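Local coordinates for protein probable amino acid aminotransferase (Mycobacterium tuberculosis, PDB 6Q1S) that is a probable amino acid aminotransferase of the class IV family, modelled as a two-subunit assembly with 4'-deoxy-4'-aminopyridoxal-5'-phosphate bound, at residues B[93-98]-B[105-110]. Sequence-based numbering, arbitrary orientation.
Sequences LIYSRG and PTAYVM
I94 lies over one face of the Y108 ring. Its CB sits 3.8 Å from the ring centroid, 20° off the ring normal, a CH-pi contact. CB is displaced toward the CZ side of the ring. CG1 and CG2 part to either side of CB, CG1 beside CE2 and CG2 beside CE1. Y108 CG stands between the backbone N and the carbonyl carbon (chi1 62°), which carries CG toward the strand of I94. Y108 OH hydrogen-bonds to the backbone O of A21 of the second subunit, and V27 of that subunit packs on I94, so the face of the sheet that carries I94 and Y108 meets the second subunit.

The two backbones are joined at the same pair. I94 N gives its hydrogen to Y108 O at 2.9 Å, and Y108 N returns one to I94 O at 2.9 Å.

L93, Y95, A107 and V109 line the other face of the sheet. L93 CD2 meets V109 CG2 at 3.6 Å, the two side chains lying side by side. Y95 CG is anti to the backbone N (chi1 -172°), which sends it toward the P105 end of the pair. Y95 CD1 lies 3.7 Å from A107 CB, and CE1 3.9 Å from P105 CB. Y95 OH hydrogen-bonds to the backbone O of P63. W70 of helix 67-84 packs against L93, A107 and V109.

Near the turn, S96 OG accepts a nearly straight hydrogen bond from G98 N at 3.0 Å, forming an ST turn. D23 holds both S96 OG and T106 OG1, one carboxylate oxygen to each. T106 OG1 also lies 3.3 Å from G98 CA.

The arrangement is an antiparallel beta hairpin, strands 89-96 and 106-113, within the five-stranded antiparallel sheet of this class IV aminotransferase chain.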
loop_
_atom_site.group_PDB
_atom_site.type_symbol
_atom_site.label_atom_id
_atom_site.label_comp_id
_atom_site.label_asym_id
_atom_site.label_seq_id
_atom_site.Cartn_x
_atom_site.Cartn_y
_atom_site.Cartn_z
ATOM N N LEU B 93 12.526 10.152 -5.638
ATOM C CA LEU B 93 11.571 10.930 -6.421
ATOM C C LEU B 93 10.161 10.564 -5.979
ATOM O O LEU B 93 9.740 9.419 -6.154
ATOM C CB LEU B 93 11.736 10.656 -7.915
ATOM C CG LEU B 93 13.153 10.346 -8.387
ATOM C CD1 LEU B 93 13.144 9.878 -9.832
ATOM C CD2 LEU B 93 14.011 11.576 -8.231
ATOM N N ILE B 94 9.433 11.526 -5.424
ATOM C CA ILE B 94 8.075 11.296 -4.941
ATOM C C ILE B 94 7.101 11.902 -5.941
ATOM O O ILE B 94 7.161 13.102 -6.230
ATOM C CB ILE B 94 7.864 11.887 -3.539
ATOM C CG1 ILE B 94 8.981 11.435 -2.597
ATOM C CG2 ILE B 94 6.500 11.481 -2.996
ATOM C CD1 ILE B 94 8.993 9.946 -2.333
ATOM N N TYR B 95 6.202 11.073 -6.471
ATOM C CA TYR B 95 5.249 11.480 -7.502
ATOM C C TYR B 95 3.876 10.962 -7.085
ATOM O O TYR B 95 3.574 9.777 -7.254
ATOM C CB TYR B 95 5.665 10.950 -8.871
ATOM C CG TYR B 95 4.853 11.481 -10.031
ATOM C CD1 TYR B 95 4.441 12.806 -10.069
ATOM C CD2 TYR B 95 4.526 10.662 -11.104
ATOM C CE1 TYR B 95 3.703 13.294 -11.134
ATOM C CE2 TYR B 95 3.794 11.141 -12.174
ATOM C CZ TYR B 95 3.385 12.455 -12.185
ATOM O OH TYR B 95 2.654 12.935 -13.251
ATOM N N SER B 96 3.047 11.852 -6.551
ATOM C CA SER B 96 1.740 11.497 -6.025
ATOM C C SER B 96 0.634 12.088 -6.885
ATOM O O SER B 96 0.857 13.007 -7.678
ATOM C CB SER B 96 1.584 11.992 -4.584
ATOM O OG SER B 96 0.247 12.378 -4.321
ATOM N N ARG B 97 -0.575 11.551 -6.707
ATOM C CA ARG B 97 -1.726 12.020 -7.468
ATOM C C ARG B 97 -2.148 13.433 -7.085
ATOM O O ARG B 97 -2.932 14.046 -7.817
ATOM C CB ARG B 97 -2.899 11.050 -7.295
ATOM C CG ARG B 97 -3.921 11.108 -8.425
ATOM C CD ARG B 97 -4.898 9.943 -8.359
ATOM N NE ARG B 97 -4.215 8.652 -8.335
ATOM C CZ ARG B 97 -3.853 7.977 -9.423
ATOM N NH1 ARG B 97 -4.113 8.465 -10.629
ATOM N NH2 ARG B 97 -3.235 6.812 -9.305
ATOM N N GLY B 98 -1.656 13.962 -5.973
ATOM C CA GLY B 98 -2.004 15.305 -5.562
ATOM C C GLY B 98 -3.050 15.326 -4.469
ATOM O O GLY B 98 -3.366 14.319 -3.828
ATOM N N PRO B 105 -0.790 17.008 -9.865
ATOM C CA PRO B 105 -0.166 15.971 -9.043
ATOM C C PRO B 105 1.007 16.519 -8.247
ATOM O O PRO B 105 1.650 17.499 -8.628
ATOM C CB PRO B 105 0.298 14.938 -10.077
ATOM C CG PRO B 105 0.523 15.727 -11.313
ATOM C CD PRO B 105 -0.506 16.828 -11.299
ATOM N N THR B 106 1.286 15.860 -7.125
ATOM C CA THR B 106 2.396 16.233 -6.260
ATOM C C THR B 106 3.669 15.552 -6.746
ATOM O O THR B 106 3.669 14.350 -7.028
ATOM C CB THR B 106 2.110 15.844 -4.809
ATOM O OG1 THR B 106 0.855 16.404 -4.398
ATOM C CG2 THR B 106 3.209 16.361 -3.893
ATOM N N ALA B 107 4.746 16.328 -6.862
ATOM C CA ALA B 107 6.003 15.814 -7.391
ATOM C C ALA B 107 7.163 16.581 -6.776
ATOM O O ALA B 107 7.194 17.812 -6.849
ATOM C CB ALA B 107 6.038 15.931 -8.916
ATOM N N TYR B 108 8.107 15.863 -6.170
ATOM C CA TYR B 108 9.298 16.507 -5.634
ATOM C C TYR B 108 10.426 15.489 -5.539
ATOM O O TYR B 108 10.223 14.282 -5.693
ATOM C CB TYR B 108 9.030 17.164 -4.274
ATOM C CG TYR B 108 8.616 16.222 -3.166
ATOM C CD1 TYR B 108 7.280 15.903 -2.960
ATOM C CD2 TYR B 108 9.561 15.671 -2.310
ATOM C CE1 TYR B 108 6.899 15.051 -1.942
ATOM C CE2 TYR B 108 9.187 14.818 -1.291
ATOM C CZ TYR B 108 7.856 14.512 -1.110
ATOM O OH TYR B 108 7.483 13.665 -0.093
ATOM N N VAL B 109 11.626 16.004 -5.279
ATOM C CA VAL B 109 12.844 15.212 -5.171
ATOM C C VAL B 109 13.424 15.415 -3.779
ATOM O O VAL B 109 13.464 16.541 -3.271
ATOM C CB VAL B 109 13.862 15.614 -6.259
ATOM C CG1 VAL B 109 15.251 15.084 -5.934
ATOM C CG2 VAL B 109 13.404 15.121 -7.618
ATOM N N MET B 110 13.872 14.323 -3.162
ATOM C CA MET B 110 14.340 14.351 -1.783
ATOM C C MET B 110 15.626 13.553 -1.642
ATOM O O MET B 110 15.708 12.417 -2.119
ATOM C CB MET B 110 13.270 13.794 -0.840
ATOM C CG MET B 110 13.711 13.690 0.599
ATOM S SD MET B 110 12.324 13.391 1.706
ATOM C CE MET B 110 11.475 12.095 0.811
#